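Putative pterin-4-alpha-carbinolamine dehydratase (Brucella melitensis, PDB 3JST) probably catalyses the dehydration of 4a-hydroxytetrahydrobiopterin to dihydrobiopterin, releasing water. Local coordinates at residues L18-R32 with G80-N93. Sequence-based numbering, arbitrary orientation.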
loop_
_atom_site.group_PDB
_atom_site.type_symbol
_atom_site.label_atom_id
_atom_site.label_comp_id
_atom_site.label_asym_id
_atom_site.label_seq_id
_atom_site.Cartn_x
_atom_site.Cartn_y
_atom_site.Cartn_z
ATOM N N LEU A 18 4.214 -9.636 -1.777
ATOM C CA LEU A 18 4.088 -8.461 -0.915
ATOM C C LEU A 18 3.895 -8.884 0.547
ATOM O O LEU A 18 2.769 -8.989 1.029
ATOM C CB LEU A 18 2.916 -7.587 -1.382
ATOM C CG LEU A 18 2.966 -7.051 -2.816
ATOM C CD1 LEU A 18 1.629 -6.435 -3.203
ATOM C CD2 LEU A 18 4.102 -6.038 -2.991
ATOM N N ASP A 19 5.004 -9.124 1.245
ATOM C CA ASP A 19 4.968 -9.594 2.632
ATOM C C ASP A 19 4.131 -8.665 3.517
ATOM O O ASP A 19 4.290 -7.448 3.473
ATOM C CB ASP A 19 6.392 -9.717 3.199
ATOM C CG ASP A 19 6.414 -10.268 4.622
ATOM O OD1 ASP A 19 5.775 -11.307 4.879
ATOM O OD2 ASP A 19 7.073 -9.651 5.485
ATOM N N GLY A 20 3.230 -9.256 4.298
ATOM C CA GLY A 20 2.384 -8.515 5.235
ATOM C C GLY A 20 1.114 -7.921 4.645
ATOM O O GLY A 20 0.268 -7.424 5.391
ATOM N N TRP A 21 0.971 -7.958 3.316
ATOM C CA TRP A 21 -0.207 -7.389 2.654
ATOM C C TRP A 21 -1.311 -8.431 2.457
ATOM O O TRP A 21 -1.037 -9.605 2.157
ATOM C CB TRP A 21 0.171 -6.755 1.309
ATOM C CG TRP A 21 0.990 -5.508 1.459
ATOM C CD1 TRP A 21 2.343 -5.430 1.628
ATOM C CD2 TRP A 21 0.505 -4.156 1.472
ATOM N NE1 TRP A 21 2.733 -4.113 1.736
ATOM C CE2 TRP A 21 1.625 -3.311 1.640
ATOM C CE3 TRP A 21 -0.765 -3.578 1.351
ATOM C CZ2 TRP A 21 1.513 -1.923 1.699
ATOM C CZ3 TRP A 21 -0.876 -2.197 1.400
ATOM C CH2 TRP A 21 0.260 -1.383 1.580
ATOM N N GLN A 22 -2.556 -7.991 2.630
ATOM C CA GLN A 22 -3.727 -8.852 2.460
ATOM C C GLN A 22 -4.828 -8.093 1.736
ATOM O O GLN A 22 -4.850 -6.865 1.740
ATOM C CB GLN A 22 -4.253 -9.323 3.825
ATOM C CG GLN A 22 -3.203 -9.969 4.732
ATOM C CD GLN A 22 -3.718 -10.218 6.148
ATOM O OE1 GLN A 22 -4.917 -10.088 6.424
ATOM N NE2 GLN A 22 -2.806 -10.568 7.055
ATOM N N LYS A 23 -5.747 -8.829 1.120
ATOM C CA LYS A 23 -6.939 -8.222 0.547
ATOM C C LYS A 23 -7.824 -7.730 1.684
ATOM O O LYS A 23 -7.976 -8.412 2.690
ATOM C CB LYS A 23 -7.720 -9.231 -0.302
ATOM C CG LYS A 23 -8.961 -8.632 -0.958
ATOM C CD LYS A 23 -9.747 -9.661 -1.758
ATOM C CE LYS A 23 -11.026 -9.055 -2.322
ATOM N NZ LYS A 23 -11.895 -8.500 -1.237
ATOM N N VAL A 24 -8.406 -6.549 1.520
ATOM C CA VAL A 24 -9.345 -6.034 2.510
ATOM C C VAL A 24 -10.640 -6.830 2.407
ATOM O O VAL A 24 -11.175 -7.030 1.319
ATOM C CB VAL A 24 -9.621 -4.534 2.329
ATOM C CG1 VAL A 24 -10.738 -4.067 3.285
ATOM C CG2 VAL A 24 -8.348 -3.742 2.561
ATOM N N ASP A 25 -11.117 -7.300 3.555
ATOM C CA ASP A 25 -12.319 -8.118 3.636
ATOM C C ASP A 25 -13.516 -7.354 3.071
ATOM O O ASP A 25 -13.867 -6.288 3.570
ATOM C CB ASP A 25 -12.572 -8.503 5.100
ATOM C CG ASP A 25 -13.478 -9.697 5.246
ATOM O OD1 ASP A 25 -14.124 -10.112 4.257
ATOM O OD2 ASP A 25 -13.539 -10.228 6.371
ATOM N N GLY A 26 -14.118 -7.890 2.012
ATOM C CA GLY A 26 -15.275 -7.261 1.367
ATOM C C GLY A 26 -14.969 -6.051 0.492
ATOM O O GLY A 26 -15.885 -5.362 0.050
ATOM N N ARG A 27 -13.689 -5.786 0.227
ATOM C CA ARG A 27 -13.296 -4.575 -0.502
ATOM C C ARG A 27 -12.255 -4.868 -1.568
ATOM O O ARG A 27 -11.392 -5.723 -1.387
ATOM C CB ARG A 27 -12.745 -3.524 0.469
ATOM C CG ARG A 27 -13.749 -2.989 1.489
ATOM C CD ARG A 27 -14.850 -2.146 0.835
ATOM N NE ARG A 27 -14.305 -1.061 0.018
ATOM C CZ ARG A 27 -13.896 0.124 0.477
ATOM N NH1 ARG A 27 -13.962 0.426 1.773
ATOM N NH2 ARG A 27 -13.407 1.019 -0.376
ATOM N N GLU A 28 -12.344 -4.151 -2.684
ATOM C CA GLU A 28 -11.338 -4.236 -3.743
ATOM C C GLU A 28 -10.173 -3.316 -3.381
ATOM O O GLU A 28 -10.017 -2.223 -3.931
ATOM C CB GLU A 28 -11.940 -3.861 -5.100
ATOM C CG GLU A 28 -13.114 -4.731 -5.520
ATOM C CD GLU A 28 -12.755 -6.200 -5.631
ATOM O OE1 GLU A 28 -11.666 -6.517 -6.161
ATOM O OE2 GLU A 28 -13.568 -7.040 -5.191
ATOM N N ALA A 29 -9.373 -3.780 -2.430
ATOM C CA ALA A 29 -8.264 -3.010 -1.893
ATOM C C ALA A 29 -7.320 -3.947 -1.141
ATOM O O ALA A 29 -7.712 -5.053 -0.745
ATOM C CB ALA A 29 -8.787 -1.902 -0.963
ATOM N N ILE A 30 -6.079 -3.510 -0.953
ATOM C CA ILE A 30 -5.109 -4.284 -0.175
ATOM C C ILE A 30 -4.607 -3.464 1.003
ATOM O O ILE A 30 -4.635 -2.228 0.970
ATOM C CB ILE A 30 -3.924 -4.783 -1.042
ATOM C CG1 ILE A 30 -3.137 -3.611 -1.646
ATOM C CG2 ILE A 30 -4.441 -5.715 -2.140
ATOM C CD1 ILE A 30 -1.885 -4.037 -2.425
ATOM N N THR A 31 -4.157 -4.149 2.049
ATOM C CA THR A 31 -3.809 -3.479 3.287
ATOM C C THR A 31 -2.659 -4.157 4.032
ATOM O O THR A 31 -2.484 -5.374 3.964
ATOM C CB THR A 31 -5.053 -3.352 4.217
ATOM O OG1 THR A 31 -4.759 -2.465 5.306
ATOM C CG2 THR A 31 -5.492 -4.719 4.757
ATOM N N ARG A 32 -1.857 -3.335 4.705
ATOM C CA ARG A 32 -0.879 -3.805 5.672
ATOM C C ARG A 32 -0.843 -2.847 6.864
ATOM O O ARG A 32 -0.977 -1.627 6.703
ATOM C CB ARG A 32 0.518 -3.906 5.054
ATOM C CG ARG A 32 1.579 -4.363 6.061
ATOM C CD ARG A 32 2.922 -4.691 5.433
ATOM N NE ARG A 32 3.864 -5.129 6.462
ATOM C CZ ARG A 32 5.183 -5.245 6.311
ATOM N NH1 ARG A 32 5.924 -5.655 7.337
ATOM N NH2 ARG A 32 5.772 -4.961 5.151
ATOM N N GLY A 80 -10.704 -0.291 -8.308
ATOM C CA GLY A 80 -10.139 -1.560 -7.897
ATOM C C GLY A 80 -8.644 -1.494 -7.687
ATOM O O GLY A 80 -8.053 -0.413 -7.692
ATOM N N VAL A 81 -8.047 -2.670 -7.503
ATOM C CA VAL A 81 -6.613 -2.808 -7.310
ATOM C C VAL A 81 -5.927 -2.895 -8.670
ATOM O O VAL A 81 -6.333 -3.687 -9.526
ATOM C CB VAL A 81 -6.281 -4.062 -6.478
ATOM C CG1 VAL A 81 -4.773 -4.188 -6.272
ATOM C CG2 VAL A 81 -7.013 -4.015 -5.130
ATOM N N THR A 82 -4.899 -2.072 -8.861
ATOM C CA THR A 82 -4.129 -2.033 -10.104
ATOM C C THR A 82 -2.635 -2.109 -9.779
ATOM O O THR A 82 -2.240 -2.151 -8.608
ATOM C CB THR A 82 -4.393 -0.727 -10.899
ATOM O OG1 THR A 82 -3.739 0.378 -10.254
ATOM C CG2 THR A 82 -5.891 -0.445 -11.025
ATOM N N GLU A 83 -1.814 -2.103 -10.824
ATOM C CA GLU A 83 -0.358 -2.126 -10.689
ATOM C C GLU A 83 0.182 -0.959 -9.851
ATOM O O GLU A 83 1.200 -1.107 -9.186
ATOM C CB GLU A 83 0.294 -2.151 -12.083
ATOM C CG GLU A 83 1.833 -2.134 -12.112
ATOM C CD GLU A 83 2.488 -3.322 -11.403
ATOM O OE1 GLU A 83 1.803 -4.324 -11.104
ATOM O OE2 GLU A 83 3.709 -3.255 -11.157
ATOM N N LEU A 84 -0.500 0.185 -9.868
ATOM C CA LEU A 84 -0.117 1.324 -9.021
ATOM C C LEU A 84 -0.125 0.970 -7.523
ATOM O O LEU A 84 0.758 1.384 -6.768
ATOM C CB LEU A 84 -1.058 2.504 -9.266
ATOM C CG LEU A 84 -1.009 3.172 -10.638
ATOM C CD1 LEU A 84 -2.130 4.203 -10.777
ATOM C CD2 LEU A 84 0.350 3.805 -10.877
ATOM N N ASP A 85 -1.128 0.204 -7.102
ATOM C CA ASP A 85 -1.227 -0.247 -5.719
ATOM C C ASP A 85 -0.130 -1.252 -5.402
ATOM O O ASP A 85 0.461 -1.223 -4.320
ATOM C CB ASP A 85 -2.599 -0.868 -5.468
ATOM C CG ASP A 85 -3.720 0.099 -5.754
ATOM O OD1 ASP A 85 -3.739 1.166 -5.102
ATOM O OD2 ASP A 85 -4.556 -0.194 -6.638
ATOM N N ILE A 86 0.149 -2.126 -6.363
ATOM C CA ILE A 86 1.236 -3.091 -6.230
ATOM C C ILE A 86 2.584 -2.371 -6.119
ATOM O O ILE A 86 3.406 -2.730 -5.290
ATOM C CB ILE A 86 1.278 -4.087 -7.415
ATOM C CG1 ILE A 86 -0.076 -4.801 -7.598
ATOM C CG2 ILE A 86 2.397 -5.104 -7.216
ATOM C CD1 ILE A 86 -0.699 -5.362 -6.318
ATOM N N LYS A 87 2.804 -1.362 -6.957
ATOM C CA LYS A 87 4.043 -0.576 -6.907
ATOM C C LYS A 87 4.218 0.122 -5.557
ATOM O O LYS A 87 5.316 0.134 -4.987
ATOM C CB LYS A 87 4.078 0.456 -8.039
ATOM C CG LYS A 87 4.296 -0.149 -9.408
ATOM C CD LYS A 87 4.252 0.897 -10.516
ATOM C CE LYS A 87 5.583 1.594 -10.680
ATOM N NZ LYS A 87 5.559 2.583 -11.799
ATOM N N MET A 88 3.132 0.698 -5.050
ATOM C CA MET A 88 3.169 1.410 -3.778
ATOM C C MET A 88 3.439 0.451 -2.619
ATOM O O MET A 88 4.272 0.733 -1.766
ATOM C CB MET A 88 1.863 2.182 -3.550
ATOM C CG MET A 88 1.779 2.912 -2.212
ATOM S SD MET A 88 3.103 4.107 -1.948
ATOM C CE MET A 88 2.471 5.504 -2.887
ATOM N N ALA A 89 2.743 -0.683 -2.596
ATOM C CA ALA A 89 2.960 -1.691 -1.557
ATOM C C ALA A 89 4.406 -2.193 -1.577
ATOM O O ALA A 89 5.037 -2.335 -0.530
ATOM C CB ALA A 89 1.988 -2.853 -1.726
ATOM N N ARG A 90 4.917 -2.449 -2.779
ATOM C CA ARG A 90 6.302 -2.861 -2.971
ATOM C C ARG A 90 7.277 -1.829 -2.405
ATOM O O ARG A 90 8.195 -2.191 -1.671
ATOM C CB ARG A 90 6.582 -3.094 -4.462
ATOM C CG ARG A 90 8.020 -3.476 -4.799
ATOM C CD ARG A 90 8.240 -3.658 -6.304
ATOM N NE ARG A 90 7.276 -4.582 -6.895
ATOM C CZ ARG A 90 6.506 -4.335 -7.960
ATOM N NH1 ARG A 90 6.558 -3.174 -8.611
ATOM N NH2 ARG A 90 5.673 -5.277 -8.389
ATOM N N LYS A 91 7.068 -0.554 -2.743
ATOM C CA LYS A 91 7.948 0.530 -2.288
ATOM C C LYS A 91 7.882 0.700 -0.775
ATOM O O LYS A 91 8.913 0.871 -0.122
ATOM C CB LYS A 91 7.586 1.859 -2.959
ATOM C CG LYS A 91 8.552 3.007 -2.648
ATOM C CD LYS A 91 9.925 2.799 -3.304
ATOM C CE LYS A 91 10.750 4.074 -3.250
ATOM N NZ LYS A 91 12.066 3.942 -3.925
ATOM N N MET A 92 6.665 0.661 -0.233
ATOM C CA MET A 92 6.460 0.734 1.215
ATOM C C MET A 92 7.196 -0.388 1.939
ATOM O O MET A 92 7.827 -0.153 2.969
ATOM C CB MET A 92 4.973 0.688 1.553
ATOM C CG MET A 92 4.272 2.011 1.327
ATOM S SD MET A 92 2.513 1.956 1.698
ATOM C CE MET A 92 2.128 3.705 1.610
ATOM N N ASN A 93 7.114 -1.601 1.395
ATOM C CA ASN A 93 7.847 -2.734 1.955
ATOM C C ASN A 93 9.360 -2.516 1.934
ATOM O O ASN A 93 10.056 -2.919 2.868
ATOM C CB ASN A 93 7.473 -4.042 1.242
ATOM C CG ASN A 93 6.229 -4.687 1.827
ATOM O OD1 ASN A 93 5.444 -4.030 2.513
ATOM N ND2 ASN A 93 6.049 -5.984 1.575
HETATM O O HOH W 1 7.682 -8.282 0.138
HETATM O O HOH W 2 -9.591 -5.253 -8.092
HETATM O O HOH W 3 8.721 -4.495 4.875
#
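Trp21 lays one face of its indole on Ala89, whose CB stands 3.6 Å from the centroid of the six-membered ring, a CH-pi contact with a methyl small enough for so close an approach. Met92 SD meets the ring edge, 4.0 Å from Trp21 CZ2, a Met-aromatic contact. Trp21 NE1 donates to Asn93 OD1 (2.8 Å), which lies close to the indole plane, though the nitrogen stands above the plane of the amide. Arg32 NH2 reaches Asn93 OD1 from the opposite face of that plane (2.8 Å), guanidinium and amide nearly perpendicular (86°). Asparagine suits this place because its ND2 can meanwhile donate to Asp19 O, 3.0 Å away on a carbonyl lone pair, so three bonds fix the amide's rotation. Arg32 extends from a CG anti to the backbone N (chi1 178°), while its CB covers the other indole face. Towards the N-terminal side of Asn93 on the helix, Leu18 CD1 packs against Ala89 CB (3.9 Å) and Ile86 CD1, with Ile30 CD1 beside them. Thr82 and Asp85 form a capping box, Asp85 also bonding Thr75 and His58. Helix 83-96 thus packs on the antiparallel sheet, with Leu15 of helix 8-16 touching Trp21 and Ile30, and Phe45 of helix 39-56 meeting Met92.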